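Local atomic coordinates of mandelate racemase / muconate lactonizing enzyme (Burkholderia pseudomallei, PDB entry 2POD), a protein that is of unknown function but belongs to the enolase superfamily, and probably acts as a lyase that relies on a metal ion held by acidic side chains. Residues Ser187-Ile192 with Leu224-Pro229; Leu254-Lys258 with Asp282-Ala288; Lys4-Ile8 with Arg397-Asp401; Ile63-Ala67 with Ser303-Lys307; Asp115-Thr119 with Val367-Thr373. All coordinates share one frame; numbering follows the deposited sequence.

Contact 1: Ser187-Ile192 with Leu224-Pro229; sequences SDGYYI and LWNLPP
Chi1 of -67° at Tyr-190 and -73° at Asn-226 swings each CG beside its own backbone N and opposite the carbonyl carbon, and this lays the phenol ring and the carboxamide on one another. Their planes are only 3° apart; Asn-226 ND2 rides over one ring face, shifted toward the rim, 3.3 Å from Tyr-190 CZ. Beside this stack Asn-226 N donates to Gly-189 O at 2.8 Å in a nearly straight bond, and Gly-189 CA sends a C-H toward Leu-224 O, 3.4 Å away. Gly-189 belongs to a type I' turn running from Ser-187 to Tyr-190, while Asn-226 takes the N-cap position of helix 227-237, an outer helix of the barrel domain, without a side-chain capping bond. Ser-187 OG braces the turn by donating in the carbonyl plane to Tyr-191 O at 2.6 Å. That same oxygen lies at the edge of the indole, 3.5 Å from Trp-225 CZ3. Ile-192 CB meets Trp-225 CH2 at 3.9 Å and Ile-192 CG2 reaches Pro-229 CB at 4.0 Å. Tyr-191 turns away: its OH is hydrogen-bonded to Asp-216, and its ring meets Arg-118 in a cation-pi contact, both of a second subunit.

Contact 2: Leu254-Lys258 with Asp282-Ala288; sequences LSSLK and DLLETNA
Leu-254, in the turn leading into helix 257-263, and Leu-257 and Lys-258 in that helix's first turn pack against the last part of helix 276-285 and the turn behind it; both are outer helices of the enolase C-terminal barrel. Leucine and alanine side chains make the apolar part. Leu-254 lays its CD2 against the CB of Asp-282, 3.8 Å away, approaching that side chain at about a right angle. Asp-282 itself makes a salt bridge with Arg-77 and a hydrogen bond with Ser-253, both of a third subunit. Deeper in, Leu-257 CD2 and Leu-283 CD1 touch at 3.6 Å; both leucines have CG anti to the backbone N (chi1 -165° and 173°), which turns the branches toward each other. Leu-257 CG also rests on Ala-288 CB at 3.8 Å. Thr-286, in the turn that follows helix 276-285, uses its two branches differently. Its CG2 faces Leu-254 O at 3.4 Å, while its OG1 turns back to donate to Leu-283 O at 2.7 Å, an oxygen that also accepts from Thr-286 N. Lys-258 bends along its length, bringing its CG to 3.2 Å from Thr-286 O and ending with NZ in a weak hydrogen bond to Asn-287 O at 3.3 Å. Beneath the contact, Leu-257 reaches Val-268 and Leu-283 reaches Ala-270, both on strand 268-270, and Ala-288 leads directly into strand 289-294.

Contact 3: Lys4-Ile8 with Arg397-Asp401; sequences KITEI and RNTSD
The edge of the four-stranded antiparallel sheet is where Ile-8 and Thr-399 pair: strand 394-400, the last strand of the modelled chain, lies alongside strand 5-13 from its beginning. Ile-8 N gives its hydrogen to Thr-399 O at 2.9 Å and Thr-399 N returns one to Ile-8 O at 3.1 Å. On the face that Ile-8 and Thr-399 share, Thr-399 CG2 comes to 3.9 Å from Ile-8 CB; Ile-8 is flanked by Val-22 and Val-24 of the next strand, and Thr-399 packs on His-48 and Ala-52 of helix 40-55. Glu-7 and Ser-400 form the neighbouring non-hydrogen-bonded pair, with Glu-7 CG against Ser-400 CB at 3.8 Å. Thr-6 and Glu-7 both face His-25 on the next strand, a classic beta bulge, within the kind of capping domain that enolase-superfamily proteins build from both chain ends. Beyond it Asp-401 N still reaches Thr-6 O, at 3.2 Å but with a bent geometry. The carboxylate of Glu-7 finds a partner in Asn-398. Glu-7 has CG anti to the backbone N (chi1 -156°) and an extended chain, which carries OE1 to Asn-398 ND2, 3.0 Å away, whose hydrogen it accepts. The donor lies well above the carboxylate plane, 68° out of it, whereas Glu-7 OE1 is almost exactly in the plane of the amide; the two flat groups stand steeply to each other, 67° apart.

Contact 4: Ile63-Ala67 with Ser303-Lys307; sequences IDRHA and SEARK
Charge dominates here: the carboxylate of Asp-64 is gripped by Arg-306 and Lys-307, which form one salt-bridge network with it. Arg-306 NH1 donates to Asp-64 OD1 at 2.8 Å on the syn side, and Arg-306 NH2 adds a weak, straight bond to Asp-64 OD2 at 3.4 Å: a lopsided two-pronged meeting, strong at OD1 and weak at OD2, with the planes 14° apart. Lys-307 NZ reaches the same Asp-64 OD1 at 3.2 Å, from the other face of the carboxylate and well above its plane. Its chain runs fully extended beyond CG, and CE passes over one face of the neighbouring guanidinium.

Van der Waals packing is slighter. With chi1 -65° at Ile-63 (CG1 beside the backbone N), the CG2 branch is left anti to that N, and this methyl comes to 3.2 Å from Ser-303 OG. Ala-67 CB lies 4.2 Å from Ser-303 CB. Ser-303 OG itself is hydrogen-bonded to Asp-90 of helix 81-101, whose Trp-94 touches Ile-63, Ser-303 and Arg-306 alike. The short helix segments pass 11.3 Å apart, so long side chains, not close backbones, span from the N-terminal domain to an outer helix of the barrel. Leu-109 of a fifth subunit packs on both Asp-64 and Arg-306.

Because Asp-64 is buried, two cations around one carboxylate probably keep it ionised, and holding OD1 from opposite faces should fix how the group is rotated.

Contact 5: Asp115-Thr119 with Val367-Thr373; sequences DTIRT and VKDGHIT
The imidazole of His-371 carries Arg-118 CA over the middle of one face, 3.7 Å from the ring centroid and 11° off the ring normal, a CH-pi contact between cross-strand partners. Chi1 of -82° sets His-371 CG beside its own backbone N and opposite the carbonyl carbon, which folds the ring across strand 117-122; from there ND1 makes a weak hydrogen bond with Thr-116 OG1 at 3.4 Å. The guanidinium of Arg-118 goes its own way, to a salt bridge with Asp-216, with NE hydrogen-bonded to Thr-173.

Beneath the ring the backbones pair in antiparallel fashion. Ile-117 N donates to Ile-372 O at 2.9 Å and Ile-372 N to Ile-117 O at 2.7 Å, while Thr-119 N reaches Gly-370 O at 2.8 Å from above its carbonyl plane. Gly-370 stands in the tight turn of the hairpin formed by strands 366-368 and 371-373, which is thereby fastened to a parallel strand of the barrel. At the other end Thr-373 OG1 donates to Asp-115 O at 3.0 Å. On the face opposite His-371, Ile-117 CG2 and Ile-372 CG2 touch at 3.8 Å and Thr-119 CB meets Ile-372 CG2 at 3.9 Å; helix 327-339 covers both isoleucines.

Main-chain bonds therefore set the register, with an apolar face of Ile-117 and Ile-372 under helix 327-339 and a more polar one bearing His-371 and Arg-118. Among these residues the ring rests on the Arg-118 backbone, and its tie to Thr-116 is weak.

Overall arrangement
Contacts 1, 2 and 5 belong to the barrel domain. Contacts 1 and 2 lie on the same side of the chain's centre and touch through Leu-227 and Ser-256, whereas contact 3 lies opposite contact 1 on the capping sheet. Contact 4 bridges the two domains, about 5 Å from contact 3 and about 7 Å from contact 2 at the nearest atoms. No contact is wholly buried; contact 3 has the most exposed residues. Contacts 3 and 5 are strand pairings, contact 2 packs leucines beside a lysine and a threonine where helix start meets helix end, contact 1 combines flat stacking with a turn, and contact 4 relies on a buried carboxylate held by two partly exposed basic side chains.

Contact 1: Ser187-Ile192 with Leu224-Pro229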
# COMPACT_ATOMS: atom_id res chain seq x y z
N SER B 187 -33.82 5.27 12.38
CA SER B 187 -33.27 4.55 11.23
C SER B 187 -32.03 3.72 11.57
O SER B 187 -31.35 3.23 10.67
CB SER B 187 -32.93 5.53 10.11
OG SER B 187 -31.94 6.46 10.54
N ASP B 188 -31.76 3.56 12.87
CA ASP B 188 -30.53 2.95 13.40
C ASP B 188 -29.23 3.54 12.87
O ASP B 188 -28.21 2.85 12.75
CB ASP B 188 -30.56 1.42 13.27
CG ASP B 188 -31.70 0.78 14.06
OD1 ASP B 188 -31.57 0.64 15.29
OD2 ASP B 188 -32.73 0.42 13.43
N GLY B 189 -29.27 4.84 12.54
CA GLY B 189 -28.13 5.57 12.03
C GLY B 189 -27.75 5.25 10.59
O GLY B 189 -26.62 5.50 10.19
N TYR B 190 -28.69 4.71 9.83
CA TYR B 190 -28.44 4.42 8.42
C TYR B 190 -29.05 5.44 7.48
O TYR B 190 -28.79 5.40 6.28
CB TYR B 190 -28.88 3.00 8.05
CG TYR B 190 -28.05 1.94 8.72
CD1 TYR B 190 -28.51 1.28 9.86
CD2 TYR B 190 -26.79 1.60 8.23
CE1 TYR B 190 -27.74 0.31 10.49
CE2 TYR B 190 -26.01 0.62 8.85
CZ TYR B 190 -26.49 -0.01 9.98
OH TYR B 190 -25.73 -0.97 10.60
N TYR B 191 -29.84 6.37 8.03
CA TYR B 191 -30.61 7.31 7.22
C TYR B 191 -30.93 8.60 7.97
O TYR B 191 -31.39 8.57 9.11
CB TYR B 191 -31.91 6.65 6.70
CG TYR B 191 -32.79 7.57 5.88
CD1 TYR B 191 -33.98 8.09 6.40
CD2 TYR B 191 -32.42 7.94 4.59
CE1 TYR B 191 -34.77 8.95 5.65
CE2 TYR B 191 -33.21 8.79 3.83
CZ TYR B 191 -34.38 9.29 4.36
OH TYR B 191 -35.15 10.13 3.60
N ILE B 192 -30.66 9.72 7.30
CA ILE B 192 -31.29 11.00 7.64
C ILE B 192 -31.98 11.60 6.41
O ILE B 192 -31.42 11.60 5.30
CB ILE B 192 -30.28 11.98 8.33
CG1 ILE B 192 -30.97 13.27 8.80
CG2 ILE B 192 -29.04 12.24 7.45
CD1 ILE B 192 -30.30 13.98 9.97
N LEU B 224 -23.34 7.50 16.64
CA LEU B 224 -24.72 7.08 16.36
C LEU B 224 -24.95 6.79 14.87
O LEU B 224 -25.93 6.17 14.49
CB LEU B 224 -25.73 8.12 16.86
CG LEU B 224 -25.96 8.24 18.38
CD1 LEU B 224 -26.83 9.44 18.70
CD2 LEU B 224 -26.56 6.96 18.95
N TRP B 225 -24.03 7.25 14.04
CA TRP B 225 -24.24 7.23 12.60
C TRP B 225 -23.35 6.22 11.90
O TRP B 225 -22.21 6.00 12.29
CB TRP B 225 -24.04 8.63 12.03
CG TRP B 225 -25.09 9.59 12.53
CD1 TRP B 225 -24.94 10.54 13.51
CD2 TRP B 225 -26.45 9.68 12.09
NE1 TRP B 225 -26.12 11.21 13.69
CE2 TRP B 225 -27.06 10.71 12.84
CE3 TRP B 225 -27.20 8.99 11.13
CZ2 TRP B 225 -28.41 11.07 12.65
CZ3 TRP B 225 -28.54 9.35 10.95
CH2 TRP B 225 -29.12 10.38 11.71
N ASN B 226 -23.90 5.58 10.88
CA ASN B 226 -23.10 4.77 9.98
C ASN B 226 -22.68 5.59 8.78
O ASN B 226 -22.95 6.79 8.74
CB ASN B 226 -23.84 3.50 9.59
CG ASN B 226 -23.89 2.51 10.72
OD1 ASN B 226 -22.96 1.71 10.92
ND2 ASN B 226 -24.98 2.55 11.49
N LEU B 227 -22.01 4.96 7.81
CA LEU B 227 -21.19 5.71 6.87
C LEU B 227 -21.89 6.69 5.92
O LEU B 227 -21.57 7.88 5.96
CB LEU B 227 -20.14 4.84 6.18
CG LEU B 227 -19.11 5.60 5.35
CD1 LEU B 227 -18.00 6.20 6.20
CD2 LEU B 227 -18.54 4.67 4.29
N PRO B 228 -22.86 6.22 5.08
CA PRO B 228 -23.53 7.21 4.20
C PRO B 228 -24.20 8.44 4.86
O PRO B 228 -23.94 9.56 4.39
CB PRO B 228 -24.52 6.37 3.38
CG PRO B 228 -24.07 4.97 3.54
CD PRO B 228 -23.38 4.86 4.86
N PRO B 229 -25.02 8.26 5.93
CA PRO B 229 -25.53 9.52 6.50
C PRO B 229 -24.51 10.40 7.21
O PRO B 229 -24.63 11.61 7.16
CB PRO B 229 -26.62 9.07 7.46
CG PRO B 229 -26.27 7.69 7.81
CD PRO B 229 -25.56 7.09 6.64

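Contact 2: Leu254-Lys258 with Asp282-Ala288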
# COMPACT_ATOMS: atom_id res chain seq x y z
N LEU B 254 -11.51 0.44 12.95
CA LEU B 254 -11.08 1.82 12.81
C LEU B 254 -10.71 2.14 11.36
O LEU B 254 -10.73 3.30 10.95
CB LEU B 254 -9.91 2.09 13.76
CG LEU B 254 -10.11 2.98 15.00
CD1 LEU B 254 -11.56 3.26 15.32
CD2 LEU B 254 -9.40 2.40 16.20
N SER B 255 -10.40 1.09 10.60
CA SER B 255 -10.23 1.13 9.14
C SER B 255 -11.26 1.95 8.35
O SER B 255 -10.96 2.46 7.28
CB SER B 255 -10.20 -0.30 8.59
OG SER B 255 -8.88 -0.66 8.22
N SER B 256 -12.47 2.06 8.90
CA SER B 256 -13.56 2.78 8.24
C SER B 256 -13.48 4.31 8.35
O SER B 256 -14.27 5.03 7.73
CB SER B 256 -14.91 2.29 8.78
OG SER B 256 -15.37 1.15 8.06
N LEU B 257 -12.52 4.81 9.13
CA LEU B 257 -12.53 6.21 9.54
C LEU B 257 -11.99 7.17 8.49
O LEU B 257 -12.45 8.31 8.40
CB LEU B 257 -11.79 6.39 10.87
CG LEU B 257 -12.00 7.70 11.64
CD1 LEU B 257 -13.48 7.99 11.88
CD2 LEU B 257 -11.24 7.64 12.94
N LYS B 258 -11.03 6.70 7.69
CA LYS B 258 -10.37 7.54 6.69
C LYS B 258 -11.32 7.99 5.59
O LYS B 258 -11.18 9.08 5.05
CB LYS B 258 -9.15 6.85 6.09
CG LYS B 258 -7.92 7.76 5.99
CD LYS B 258 -7.86 8.57 4.70
CE LYS B 258 -7.38 10.00 4.96
NZ LYS B 258 -5.90 10.13 5.00
N ASP B 282 -3.94 2.19 17.00
CA ASP B 282 -4.86 1.77 15.95
C ASP B 282 -5.51 2.97 15.28
O ASP B 282 -5.63 2.99 14.06
CB ASP B 282 -5.94 0.82 16.50
CG ASP B 282 -5.40 -0.59 16.78
OD1 ASP B 282 -4.21 -0.84 16.52
OD2 ASP B 282 -6.18 -1.45 17.28
N LEU B 283 -5.90 3.95 16.09
CA LEU B 283 -6.44 5.22 15.61
C LEU B 283 -5.41 6.06 14.84
O LEU B 283 -5.73 6.63 13.80
CB LEU B 283 -7.05 6.03 16.77
CG LEU B 283 -7.52 7.46 16.50
CD1 LEU B 283 -8.72 7.45 15.56
CD2 LEU B 283 -7.85 8.23 17.78
N LEU B 284 -4.18 6.11 15.36
CA LEU B 284 -3.14 6.93 14.75
C LEU B 284 -2.68 6.39 13.40
O LEU B 284 -2.34 7.16 12.50
CB LEU B 284 -1.98 7.16 15.72
CG LEU B 284 -2.25 8.14 16.87
CD1 LEU B 284 -1.13 8.14 17.88
CD2 LEU B 284 -2.50 9.55 16.37
N GLU B 285 -2.72 5.06 13.27
CA GLU B 285 -2.46 4.36 12.02
C GLU B 285 -3.43 4.65 10.86
O GLU B 285 -3.05 4.51 9.70
CB GLU B 285 -2.35 2.85 12.26
CG GLU B 285 -0.97 2.43 12.80
CD GLU B 285 -0.91 0.99 13.27
OE1 GLU B 285 -1.94 0.28 13.23
OE2 GLU B 285 0.18 0.57 13.70
N THR B 286 -4.67 5.04 11.17
CA THR B 286 -5.66 5.37 10.13
C THR B 286 -5.32 6.63 9.31
O THR B 286 -5.76 6.76 8.16
CB THR B 286 -7.09 5.53 10.68
OG1 THR B 286 -7.18 6.71 11.50
CG2 THR B 286 -7.49 4.31 11.49
N ASN B 287 -4.51 7.52 9.90
CA ASN B 287 -4.28 8.89 9.42
C ASN B 287 -5.55 9.72 9.21
O ASN B 287 -5.65 10.51 8.28
CB ASN B 287 -3.36 8.92 8.19
CG ASN B 287 -1.99 8.32 8.47
OD1 ASN B 287 -1.21 8.87 9.26
ND2 ASN B 287 -1.69 7.19 7.84
N ALA B 288 -6.51 9.54 10.11
CA ALA B 288 -7.85 10.08 9.94
C ALA B 288 -8.25 11.04 11.06
O ALA B 288 -9.08 11.91 10.86
CB ALA B 288 -8.87 8.94 9.83

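Contact 3: Lys4-Ile8 with Arg397-Asp401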
# COMPACT_ATOMS: atom_id res chain seq x y z
N LYS B 4 2.41 0.46 51.95
CA LYS B 4 1.68 -0.74 51.53
C LYS B 4 0.18 -0.47 51.51
O LYS B 4 -0.34 0.22 52.38
CB LYS B 4 1.96 -1.91 52.48
CG LYS B 4 3.35 -2.52 52.35
CD LYS B 4 3.37 -3.93 52.92
CE LYS B 4 4.58 -4.16 53.82
NZ LYS B 4 5.87 -4.17 53.07
N ILE B 5 -0.51 -1.01 50.51
CA ILE B 5 -1.96 -0.85 50.38
C ILE B 5 -2.68 -1.79 51.35
O ILE B 5 -2.44 -3.00 51.36
CB ILE B 5 -2.46 -1.07 48.92
CG1 ILE B 5 -1.86 -0.01 47.98
CG2 ILE B 5 -4.00 -1.07 48.84
CD1 ILE B 5 -2.11 -0.26 46.50
N THR B 6 -3.57 -1.22 52.15
CA THR B 6 -4.24 -1.95 53.22
C THR B 6 -5.69 -2.27 52.89
O THR B 6 -6.21 -3.30 53.31
CB THR B 6 -4.16 -1.18 54.56
OG1 THR B 6 -4.51 0.20 54.36
CG2 THR B 6 -2.75 -1.28 55.15
N GLU B 7 -6.33 -1.39 52.12
CA GLU B 7 -7.79 -1.34 52.02
C GLU B 7 -8.24 -0.57 50.77
O GLU B 7 -7.69 0.49 50.45
CB GLU B 7 -8.38 -0.69 53.27
CG GLU B 7 -9.81 -1.06 53.59
CD GLU B 7 -10.28 -0.47 54.91
OE1 GLU B 7 -10.98 0.57 54.88
OE2 GLU B 7 -9.93 -1.03 55.97
N ILE B 8 -9.22 -1.12 50.06
CA ILE B 8 -9.83 -0.44 48.91
C ILE B 8 -11.34 -0.31 49.11
O ILE B 8 -12.02 -1.29 49.41
CB ILE B 8 -9.47 -1.16 47.55
CG1 ILE B 8 -8.00 -0.88 47.18
CG2 ILE B 8 -10.38 -0.70 46.42
CD1 ILE B 8 -7.38 -1.89 46.24
N ARG B 397 -18.70 -0.57 49.68
CA ARG B 397 -18.15 -1.92 49.73
C ARG B 397 -16.66 -1.82 50.00
O ARG B 397 -16.01 -0.84 49.61
CB ARG B 397 -18.45 -2.66 48.41
CG ARG B 397 -18.23 -4.17 48.46
CD ARG B 397 -19.48 -4.95 48.08
NE ARG B 397 -19.58 -5.20 46.65
CZ ARG B 397 -19.03 -6.24 46.01
NH1 ARG B 397 -19.20 -6.36 44.70
NH2 ARG B 397 -18.31 -7.14 46.67
N ASN B 398 -16.12 -2.82 50.68
CA ASN B 398 -14.79 -2.76 51.27
C ASN B 398 -14.05 -4.07 51.03
O ASN B 398 -14.64 -5.15 51.06
CB ASN B 398 -14.90 -2.50 52.78
CG ASN B 398 -13.57 -2.15 53.43
OD1 ASN B 398 -12.74 -3.03 53.68
ND2 ASN B 398 -13.37 -0.87 53.72
N THR B 399 -12.75 -3.97 50.78
CA THR B 399 -11.87 -5.13 50.74
C THR B 399 -10.53 -4.77 51.38
O THR B 399 -10.06 -3.64 51.22
CB THR B 399 -11.68 -5.62 49.28
OG1 THR B 399 -10.65 -6.63 49.23
CG2 THR B 399 -11.32 -4.46 48.37
N SER B 400 -9.95 -5.70 52.12
CA SER B 400 -8.77 -5.41 52.95
C SER B 400 -7.83 -6.61 53.17
O SER B 400 -8.02 -7.68 52.60
CB SER B 400 -9.17 -4.77 54.29
OG SER B 400 -10.31 -5.39 54.85
N ASP B 401 -6.80 -6.39 54.00
CA ASP B 401 -5.90 -7.45 54.46
C ASP B 401 -6.62 -8.46 55.35
O ASP B 401 -6.09 -9.53 55.66
CB ASP B 401 -4.71 -6.85 55.23
CG ASP B 401 -3.58 -6.39 54.32
OD1 ASP B 401 -3.51 -5.18 54.03
OD2 ASP B 401 -2.76 -7.24 53.91

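Contact 4: Ile63-Ala67 with Ser303-Lys307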
# COMPACT_ATOMS: atom_id res chain seq x y z
N ILE B 63 3.28 2.47 39.99
CA ILE B 63 2.08 2.80 39.24
C ILE B 63 2.08 2.14 37.86
O ILE B 63 1.10 1.50 37.47
CB ILE B 63 1.89 4.34 39.14
CG1 ILE B 63 1.65 4.94 40.54
CG2 ILE B 63 0.73 4.68 38.23
CD1 ILE B 63 1.42 6.45 40.56
N ASP B 64 3.19 2.29 37.13
CA ASP B 64 3.42 1.57 35.88
C ASP B 64 3.34 0.05 36.01
O ASP B 64 2.79 -0.62 35.13
CB ASP B 64 4.76 1.97 35.25
CG ASP B 64 4.68 3.29 34.48
OD1 ASP B 64 3.58 3.71 34.07
OD2 ASP B 64 5.75 3.90 34.27
N ARG B 65 3.89 -0.49 37.11
CA ARG B 65 3.88 -1.93 37.35
C ARG B 65 2.47 -2.46 37.55
O ARG B 65 2.11 -3.51 37.01
CB ARG B 65 4.77 -2.31 38.54
CG ARG B 65 4.90 -3.81 38.78
CD ARG B 65 5.85 -4.10 39.94
NE ARG B 65 5.16 -4.71 41.08
CZ ARG B 65 5.02 -6.02 41.26
NH1 ARG B 65 5.53 -6.89 40.40
NH2 ARG B 65 4.37 -6.47 42.32
N HIS B 66 1.65 -1.72 38.30
CA HIS B 66 0.30 -2.17 38.64
C HIS B 66 -0.66 -2.09 37.48
O HIS B 66 -1.45 -3.01 37.29
CB HIS B 66 -0.25 -1.45 39.87
CG HIS B 66 0.53 -1.72 41.11
ND1 HIS B 66 1.03 -2.97 41.41
CD2 HIS B 66 0.92 -0.90 42.12
CE1 HIS B 66 1.70 -2.91 42.55
NE2 HIS B 66 1.65 -1.67 43.00
N ALA B 67 -0.59 -1.00 36.72
CA ALA B 67 -1.32 -0.84 35.46
C ALA B 67 -1.12 -2.01 34.51
O ALA B 67 -2.08 -2.50 33.92
CB ALA B 67 -0.94 0.47 34.77
N SER B 303 -1.95 6.84 33.87
CA SER B 303 -0.91 5.98 33.30
C SER B 303 -0.93 5.82 31.79
O SER B 303 0.08 6.05 31.15
CB SER B 303 -0.95 4.60 33.95
OG SER B 303 -0.28 4.62 35.18
N GLU B 304 -2.07 5.41 31.23
CA GLU B 304 -2.20 5.29 29.78
C GLU B 304 -2.34 6.66 29.10
O GLU B 304 -1.70 6.92 28.09
CB GLU B 304 -3.36 4.36 29.39
CG GLU B 304 -3.10 2.88 29.67
CD GLU B 304 -1.99 2.27 28.81
OE1 GLU B 304 -1.29 1.35 29.29
OE2 GLU B 304 -1.81 2.70 27.64
N ALA B 305 -3.17 7.52 29.69
CA ALA B 305 -3.43 8.85 29.13
C ALA B 305 -2.22 9.80 29.07
O ALA B 305 -2.16 10.64 28.17
CB ALA B 305 -4.59 9.52 29.86
N ARG B 306 -1.28 9.67 30.02
CA ARG B 306 0.09 10.25 29.91
C ARG B 306 0.67 9.99 28.53
O ARG B 306 1.18 10.90 27.87
CB ARG B 306 1.06 9.50 30.83
CG ARG B 306 1.27 10.03 32.19
CD ARG B 306 1.54 8.86 33.12
NE ARG B 306 2.95 8.51 33.21
CZ ARG B 306 3.41 7.32 33.61
NH1 ARG B 306 2.56 6.34 33.94
NH2 ARG B 306 4.71 7.10 33.67
N LYS B 307 0.59 8.73 28.13
CA LYS B 307 1.47 8.12 27.16
C LYS B 307 0.80 8.27 25.79
O LYS B 307 1.48 8.51 24.79
CB LYS B 307 1.66 6.65 27.50
CG LYS B 307 2.45 6.41 28.77
CD LYS B 307 2.44 4.94 29.17
CE LYS B 307 3.09 4.74 30.53
NZ LYS B 307 3.07 3.31 30.95

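Contact 5: Asp115-Thr119 with Val367-Thr373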
# COMPACT_ATOMS: atom_id res chain seq x y z
N ASP B 115 -0.19 27.64 32.97
CA ASP B 115 -0.85 27.85 34.27
C ASP B 115 -2.34 27.52 34.24
O ASP B 115 -2.86 26.87 35.15
CB ASP B 115 -0.66 29.29 34.77
CG ASP B 115 0.80 29.66 34.96
OD1 ASP B 115 1.16 30.82 34.64
OD2 ASP B 115 1.58 28.80 35.44
N THR B 116 -3.03 28.00 33.20
CA THR B 116 -4.41 27.63 32.93
C THR B 116 -4.50 27.05 31.52
O THR B 116 -3.62 27.28 30.69
CB THR B 116 -5.35 28.85 33.00
OG1 THR B 116 -4.96 29.83 32.03
CG2 THR B 116 -5.36 29.47 34.40
N ILE B 117 -5.57 26.30 31.26
CA ILE B 117 -5.92 25.89 29.90
C ILE B 117 -7.30 26.39 29.54
O ILE B 117 -8.19 26.42 30.39
CB ILE B 117 -5.78 24.36 29.70
CG1 ILE B 117 -6.03 23.97 28.24
CG2 ILE B 117 -6.64 23.57 30.68
CD1 ILE B 117 -5.61 22.58 27.87
N ARG B 118 -7.46 26.80 28.28
CA ARG B 118 -8.76 27.10 27.69
C ARG B 118 -9.77 25.98 27.93
O ARG B 118 -9.46 24.79 27.75
CB ARG B 118 -8.59 27.34 26.18
CG ARG B 118 -9.83 27.86 25.48
CD ARG B 118 -9.47 28.37 24.10
NE ARG B 118 -10.65 28.67 23.31
CZ ARG B 118 -11.10 27.93 22.30
NH1 ARG B 118 -10.47 26.82 21.95
NH2 ARG B 118 -12.19 28.31 21.64
N THR B 119 -10.96 26.36 28.37
CA THR B 119 -12.06 25.42 28.51
C THR B 119 -13.06 25.60 27.38
O THR B 119 -13.08 26.63 26.72
CB THR B 119 -12.72 25.52 29.90
OG1 THR B 119 -13.39 24.30 30.20
CG2 THR B 119 -13.71 26.70 29.99
N VAL B 367 -12.92 27.80 37.07
CA VAL B 367 -13.15 28.36 35.75
C VAL B 367 -13.29 29.88 35.78
O VAL B 367 -14.22 30.42 36.38
CB VAL B 367 -14.37 27.72 35.04
CG1 VAL B 367 -14.57 28.32 33.66
CG2 VAL B 367 -14.17 26.22 34.93
N LYS B 368 -12.34 30.56 35.14
CA LYS B 368 -12.38 32.01 34.97
C LYS B 368 -11.88 32.44 33.59
O LYS B 368 -10.82 31.98 33.14
CB LYS B 368 -11.56 32.69 36.07
CG LYS B 368 -11.99 34.12 36.39
CD LYS B 368 -10.92 34.85 37.19
CE LYS B 368 -11.32 36.29 37.48
NZ LYS B 368 -11.14 37.17 36.30
N ASP B 369 -12.65 33.31 32.94
CA ASP B 369 -12.35 33.88 31.61
C ASP B 369 -12.17 32.85 30.48
O ASP B 369 -11.27 32.98 29.64
CB ASP B 369 -11.18 34.87 31.66
CG ASP B 369 -11.39 35.97 32.68
OD1 ASP B 369 -12.55 36.38 32.90
OD2 ASP B 369 -10.38 36.43 33.26
N GLY B 370 -13.05 31.85 30.47
CA GLY B 370 -13.00 30.77 29.49
C GLY B 370 -11.82 29.83 29.66
O GLY B 370 -11.43 29.15 28.71
N HIS B 371 -11.25 29.81 30.86
CA HIS B 371 -10.02 29.09 31.15
C HIS B 371 -10.11 28.39 32.50
O HIS B 371 -10.75 28.90 33.42
CB HIS B 371 -8.82 30.05 31.14
CG HIS B 371 -8.29 30.36 29.77
ND1 HIS B 371 -7.05 29.93 29.35
CD2 HIS B 371 -8.81 31.06 28.74
CE1 HIS B 371 -6.84 30.35 28.11
NE2 HIS B 371 -7.89 31.03 27.72
N ILE B 372 -9.47 27.23 32.62
CA ILE B 372 -9.63 26.34 33.77
C ILE B 372 -8.25 25.93 34.31
O ILE B 372 -7.28 25.83 33.56
CB ILE B 372 -10.56 25.11 33.41
CG1 ILE B 372 -10.90 24.27 34.65
CG2 ILE B 372 -9.96 24.24 32.30
CD1 ILE B 372 -11.91 23.15 34.40
N THR B 373 -8.17 25.75 35.63
CA THR B 373 -6.93 25.33 36.29
C THR B 373 -7.23 24.38 37.45
O THR B 373 -8.39 24.15 37.76
CB THR B 373 -6.10 26.55 36.77
OG1 THR B 373 -4.82 26.11 37.25
CG2 THR B 373 -6.83 27.33 37.88